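Local coordinates for Iron(3+)-hydroxamate-binding protein FhuD (Bacillus subtilis subsp. subtilis, PDB 3G9Q) that binds iron(3+)-hydroxamate complexes such as ferrichrome and coprogen and hands them to the membrane permease of the FhuCBGD import complex, at residues A[31-36]-A[115-120]; A[46-51]-A[255-260]. One frame throughout, in Å; residues are numbered along the deposited sequence.

Interaction 1: residues A[31-36]-A[115-120]; sequences LGINVV and TGTEDK
Leu31 and Thr117 meet at the centre of this contact, their side chains crossing at about a right angle. Thr117 OG1 lies 3.3 Å from Leu31 CG and also faces CB of that leucine. Its chi1 of 51° sets OG1 between the backbone N and the carbonyl carbon. From there OG1 donates a hydrogen bond to Thr115 OG1 at 2.9 Å. Thr115 OG1 in turn bonds to the carbonyl oxygen of Phe111, so the two hydroxyls form a short relay back into helix 106-115. Thr117 stands at the N-cap position of helix 118-143, but its side chain makes no capping bond. Ile33 and Thr115 reach toward each other tip to tip, with Ile33 CD1 3.6 Å from Thr115 OG1. The same CD1 touches Thr117 CG2 at 3.9 Å. An alanine in place of Thr117 would probably leave Thr115 OG1 without this donor and open a gap beside Leu31 CG and Ile33 CD1.

Lys120 runs past the carbonyl of Leu31, with CG 3.2 Å from Leu31 O. Its chain bends at chi2 (80°) and chi4 (-56°), and the second bend turns NZ back to Leu31 O in a weak 3.2 Å hydrogen bond. Gly32, with positive phi, is first past helix 25-31; a CB there would press on Leu31 O, and as modelled also on Lys120 NZ.

The contact joins the turn from helix 25-31 into strand 35-37 to the turn between helices 106-115 and 118-143. Leu31 also packs on Leu108 and Phe111, Ile33 on Val17 of strand 17-19, and both Ile33 and Thr115 on Phe28.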
loop_
_atom_site.group_PDB
_atom_site.type_symbol
_atom_site.label_atom_id
_atom_site.label_comp_id
_atom_site.label_asym_id
_atom_site.label_seq_id
_atom_site.Cartn_x
_atom_site.Cartn_y
_atom_site.Cartn_z
ATOM N N LEU A 31 15.400 -1.700 5.521
ATOM C CA LEU A 31 16.715 -1.163 5.852
ATOM C C LEU A 31 17.464 -2.030 6.875
ATOM O O LEU A 31 18.695 -1.973 6.972
ATOM C CB LEU A 31 16.578 0.279 6.369
ATOM C CG LEU A 31 16.514 1.483 5.411
ATOM C CD1 LEU A 31 16.341 1.062 3.989
ATOM C CD2 LEU A 31 15.386 2.395 5.866
ATOM N N GLY A 32 16.730 -2.840 7.637
ATOM C CA GLY A 32 17.366 -3.701 8.631
ATOM C C GLY A 32 17.390 -3.152 10.049
ATOM O O GLY A 32 17.922 -3.794 10.956
ATOM N N ILE A 33 16.825 -1.963 10.243
ATOM C CA ILE A 33 16.782 -1.355 11.569
ATOM C C ILE A 33 15.882 -2.174 12.482
ATOM O O ILE A 33 14.706 -2.399 12.200
ATOM C CB ILE A 33 16.263 0.104 11.522
ATOM C CG1 ILE A 33 17.374 1.038 11.041
ATOM C CG2 ILE A 33 15.785 0.541 12.906
ATOM C CD1 ILE A 33 17.684 0.949 9.549
ATOM N N ASN A 34 16.445 -2.617 13.589
ATOM C CA ASN A 34 15.687 -3.412 14.515
ATOM C C ASN A 34 14.541 -2.596 15.133
ATOM O O ASN A 34 14.760 -1.547 15.756
ATOM C CB ASN A 34 16.638 -3.963 15.576
ATOM C CG ASN A 34 15.923 -4.721 16.653
ATOM O OD1 ASN A 34 15.100 -5.599 16.377
ATOM N ND2 ASN A 34 16.235 -4.397 17.900
ATOM N N VAL A 35 13.318 -3.076 14.927
ATOM C CA VAL A 35 12.141 -2.407 15.455
ATOM C C VAL A 35 11.603 -3.190 16.629
ATOM O O VAL A 35 11.370 -4.400 16.546
ATOM C CB VAL A 35 11.051 -2.232 14.378
ATOM C CG1 VAL A 35 9.817 -1.554 14.977
ATOM C CG2 VAL A 35 11.609 -1.402 13.237
ATOM N N VAL A 36 11.402 -2.480 17.727
ATOM C CA VAL A 36 10.960 -3.114 18.951
ATOM C C VAL A 36 9.481 -2.950 19.259
ATOM O O VAL A 36 8.951 -3.637 20.128
ATOM C CB VAL A 36 11.847 -2.621 20.112
ATOM C CG1 VAL A 36 13.314 -2.845 19.746
ATOM C CG2 VAL A 36 11.600 -1.144 20.383
ATOM N N THR A 115 19.169 6.972 8.937
ATOM C CA THR A 115 19.712 5.900 9.761
ATOM C C THR A 115 21.097 5.408 9.381
ATOM O O THR A 115 21.683 4.595 10.100
ATOM C CB THR A 115 18.737 4.695 9.784
ATOM O OG1 THR A 115 18.470 4.256 8.441
ATOM C CG2 THR A 115 17.418 5.101 10.467
ATOM N N GLY A 116 21.610 5.905 8.256
ATOM C CA GLY A 116 22.926 5.510 7.780
ATOM C C GLY A 116 22.917 4.131 7.137
ATOM O O GLY A 116 23.808 3.316 7.374
ATOM N N THR A 117 21.902 3.863 6.321
ATOM C CA THR A 117 21.776 2.574 5.642
ATOM C C THR A 117 21.442 2.757 4.152
ATOM O O THR A 117 20.677 1.983 3.568
ATOM C CB THR A 117 20.676 1.697 6.311
ATOM O OG1 THR A 117 19.459 2.448 6.434
ATOM C CG2 THR A 117 21.123 1.241 7.685
ATOM N N GLU A 118 22.032 3.782 3.541
ATOM C CA GLU A 118 21.791 4.082 2.133
ATOM C C GLU A 118 22.110 2.897 1.200
ATOM O O GLU A 118 21.594 2.831 0.085
ATOM C CB GLU A 118 22.597 5.320 1.707
ATOM C CG GLU A 118 22.337 6.601 2.521
ATOM C CD GLU A 118 23.129 6.676 3.840
ATOM O OE1 GLU A 118 23.149 7.760 4.467
ATOM O OE2 GLU A 118 23.732 5.661 4.259
ATOM N N ASP A 119 22.937 1.959 1.656
ATOM C CA ASP A 119 23.291 0.801 0.833
ATOM C C ASP A 119 22.156 -0.209 0.815
ATOM O O ASP A 119 21.950 -0.921 -0.169
ATOM C CB ASP A 119 24.527 0.082 1.374
ATOM C CG ASP A 119 24.167 -1.056 2.335
ATOM O OD1 ASP A 119 23.549 -0.777 3.396
ATOM O OD2 ASP A 119 24.494 -2.227 2.027
ATOM N N LYS A 120 21.437 -0.285 1.925
ATOM C CA LYS A 120 20.334 -1.224 2.044
ATOM C C LYS A 120 19.164 -0.771 1.174
ATOM O O LYS A 120 18.469 -1.591 0.576
ATOM C CB LYS A 120 19.899 -1.318 3.508
ATOM C CG LYS A 120 19.628 -2.731 3.993
ATOM C CD LYS A 120 20.906 -3.473 4.338
ATOM C CE LYS A 120 20.600 -4.886 4.819
ATOM N NZ LYS A 120 19.668 -4.901 5.979
#

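Interaction 2: residues A[46-51]-A[255-260]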
loop_
_atom_site.group_PDB
_atom_site.type_symbol
_atom_site.label_atom_id
_atom_site.label_comp_id
_atom_site.label_asym_id
_atom_site.label_seq_id
_atom_site.Cartn_x
_atom_site.Cartn_y
_atom_site.Cartn_z
ATOM N N PRO A 46 -1.146 -8.982 5.837
ATOM C CA PRO A 46 -0.689 -10.289 5.375
ATOM C C PRO A 46 0.741 -10.291 4.874
ATOM O O PRO A 46 1.382 -11.340 4.816
ATOM C CB PRO A 46 -1.684 -10.631 4.275
ATOM C CG PRO A 46 -2.038 -9.281 3.725
ATOM C CD PRO A 46 -2.242 -8.489 4.991
ATOM N N TYR A 47 1.264 -9.129 4.515
ATOM C CA TYR A 47 2.631 -9.111 4.027
ATOM C C TYR A 47 3.634 -9.002 5.185
ATOM O O TYR A 47 4.846 -9.163 5.002
ATOM C CB TYR A 47 2.807 -7.979 2.997
ATOM C CG TYR A 47 1.913 -8.123 1.781
ATOM C CD1 TYR A 47 1.166 -7.041 1.307
ATOM C CD2 TYR A 47 1.776 -9.357 1.126
ATOM C CE1 TYR A 47 0.304 -7.175 0.220
ATOM C CE2 TYR A 47 0.911 -9.504 0.034
ATOM C CZ TYR A 47 0.175 -8.404 -0.408
ATOM O OH TYR A 47 -0.711 -8.532 -1.464
ATOM N N TYR A 48 3.112 -8.757 6.385
ATOM C CA TYR A 48 3.944 -8.637 7.585
ATOM C C TYR A 48 3.890 -9.920 8.421
ATOM O O TYR A 48 4.739 -10.802 8.276
ATOM C CB TYR A 48 3.477 -7.459 8.459
ATOM C CG TYR A 48 3.750 -6.057 7.929
ATOM C CD1 TYR A 48 3.099 -4.956 8.497
ATOM C CD2 TYR A 48 4.669 -5.817 6.900
ATOM C CE1 TYR A 48 3.345 -3.660 8.068
ATOM C CE2 TYR A 48 4.924 -4.502 6.458
ATOM C CZ TYR A 48 4.255 -3.432 7.057
ATOM O OH TYR A 48 4.499 -2.131 6.683
ATOM N N LYS A 49 2.884 -10.013 9.296
ATOM C CA LYS A 49 2.707 -11.181 10.164
ATOM C C LYS A 49 3.005 -12.447 9.370
ATOM O O LYS A 49 3.397 -13.475 9.929
ATOM C CB LYS A 49 1.274 -11.219 10.733
ATOM C CG LYS A 49 0.156 -11.411 9.702
ATOM C CD LYS A 49 -1.236 -11.266 10.328
ATOM C CE LYS A 49 -1.580 -12.389 11.316
ATOM N NZ LYS A 49 -0.721 -12.430 12.538
ATOM N N GLY A 50 2.822 -12.340 8.055
ATOM C CA GLY A 50 3.081 -13.444 7.153
ATOM C C GLY A 50 4.402 -14.129 7.453
ATOM O O GLY A 50 4.562 -15.314 7.166
ATOM N N LYS A 51 5.347 -13.387 8.030
ATOM C CA LYS A 51 6.649 -13.937 8.385
ATOM C C LYS A 51 7.549 -12.937 9.111
ATOM O O LYS A 51 8.615 -13.311 9.598
ATOM C CB LYS A 51 7.379 -14.464 7.130
ATOM C CG LYS A 51 7.136 -15.944 6.787
ATOM C CD LYS A 51 7.955 -16.399 5.578
ATOM C CE LYS A 51 9.445 -16.450 5.890
ATOM N NZ LYS A 51 9.780 -17.519 6.864
ATOM N N PRO A 255 7.999 -0.761 1.066
ATOM C CA PRO A 255 8.767 -1.703 0.232
ATOM C C PRO A 255 8.325 -3.173 0.289
ATOM O O PRO A 255 8.303 -3.873 -0.734
ATOM C CB PRO A 255 10.198 -1.514 0.723
ATOM C CG PRO A 255 10.224 -0.069 1.122
ATOM C CD PRO A 255 8.903 0.088 1.863
ATOM N N ILE A 256 7.992 -3.651 1.484
ATOM C CA ILE A 256 7.544 -5.032 1.634
ATOM C C ILE A 256 6.133 -5.237 1.078
ATOM O O ILE A 256 5.872 -6.220 0.388
ATOM C CB ILE A 256 7.506 -5.462 3.095
ATOM C CG1 ILE A 256 8.881 -5.281 3.719
ATOM C CG2 ILE A 256 6.991 -6.906 3.182
ATOM C CD1 ILE A 256 8.915 -5.392 5.240
ATOM N N SER A 257 5.226 -4.322 1.414
ATOM C CA SER A 257 3.847 -4.409 0.960
ATOM C C SER A 257 3.763 -4.269 -0.556
ATOM O O SER A 257 2.972 -4.957 -1.216
ATOM C CB SER A 257 2.991 -3.323 1.610
ATOM O OG SER A 257 2.770 -3.583 2.983
ATOM N N LEU A 258 4.577 -3.367 -1.098
ATOM C CA LEU A 258 4.617 -3.132 -2.533
ATOM C C LEU A 258 5.037 -4.418 -3.237
ATOM O O LEU A 258 4.472 -4.781 -4.272
ATOM C CB LEU A 258 5.589 -1.989 -2.868
ATOM C CG LEU A 258 5.157 -0.566 -2.481
ATOM C CD1 LEU A 258 6.231 0.436 -2.875
ATOM C CD2 LEU A 258 3.835 -0.230 -3.163
ATOM N N GLU A 259 6.025 -5.114 -2.679
ATOM C CA GLU A 259 6.470 -6.367 -3.273
ATOM C C GLU A 259 5.338 -7.385 -3.256
ATOM O O GLU A 259 5.067 -8.031 -4.268
ATOM C CB GLU A 259 7.688 -6.923 -2.530
ATOM C CG GLU A 259 9.018 -6.420 -3.088
ATOM C CD GLU A 259 10.228 -7.084 -2.443
ATOM O OE1 GLU A 259 10.635 -6.669 -1.331
ATOM O OE2 GLU A 259 10.759 -8.029 -3.054
ATOM N N GLY A 260 4.673 -7.518 -2.111
ATOM C CA GLY A 260 3.566 -8.452 -1.998
ATOM C C GLY A 260 2.405 -8.114 -2.923
ATOM O O GLY A 260 1.769 -9.006 -3.502
#
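Tyr47 and Ser257 mark the nearest backbone approach, with their CA atoms 5.7 Å apart. Segment 46-51 has no regular structure, whereas 255-260 is the first part of helix 255-270. Within that helix, Gly260 N bonds to Ile256 O at 3.1 Å.

The Tyr47 ring lies against the helix at Gly260. Gly260 CA sits over one face, 3.7 Å from the ring centroid and displaced toward the rim, in a CH-pi contact. A side chain on Gly260 would collide with Tyr47 CD2, so the lack of one lets the ring come this close. With Tyr47 CG anti to the carbonyl carbon (chi1 -61°), that atom comes to 4.1 Å from Gly260 CA. At the far end of the ring, Tyr47 OH is 3.2 Å from Gly260 O. On the same side of the ring plane as Gly260 CA, Ser257 O approaches obliquely, 3.7 Å from Tyr47 CD1. Ile256 CG2 packs on the backbone, 3.6 Å from Tyr47 O. Tyr48 adds a looser apolar touch, its CE2 4.3 Å from Ile256 CD1. Its OH accepts a hydrogen bond from Gly26 N, while Ser257 OG is bonded to Asp254 and Asn45.

This is packing of the loop after strand 35-37 against the start of helix 255-270. Tyr47 also touches Gln261 and Phe264 further along that helix. Tyr48 packs edge-to-face on Tyr25, and Ile256 touches Lys29 and Thr30 of helix 25-31.

From the N terminus, the chain passes 31-36, then 46-51, 115-120 and finally 255-260. Interaction 1 closes a loop of 78 residues that includes strand 74-78 and helix 85-91. Interaction 2 spans 203 residues, including the mixed five-stranded sheet. The segments alternate, so the two loops cross rather than nest. The centres of interaction 1 and interaction 2 are about 17 Å apart. The nearest atoms of interaction 1 and interaction 2 are about 7 Å apart, with no direct touch. Helix 25-31 links them: its end carries Leu31 of interaction 1, and its residues touch Tyr48 and Ile256 of interaction 2. Together they tie the region around the parallel sheet to the long helix 118-143 and to the C-terminal helix 255-270.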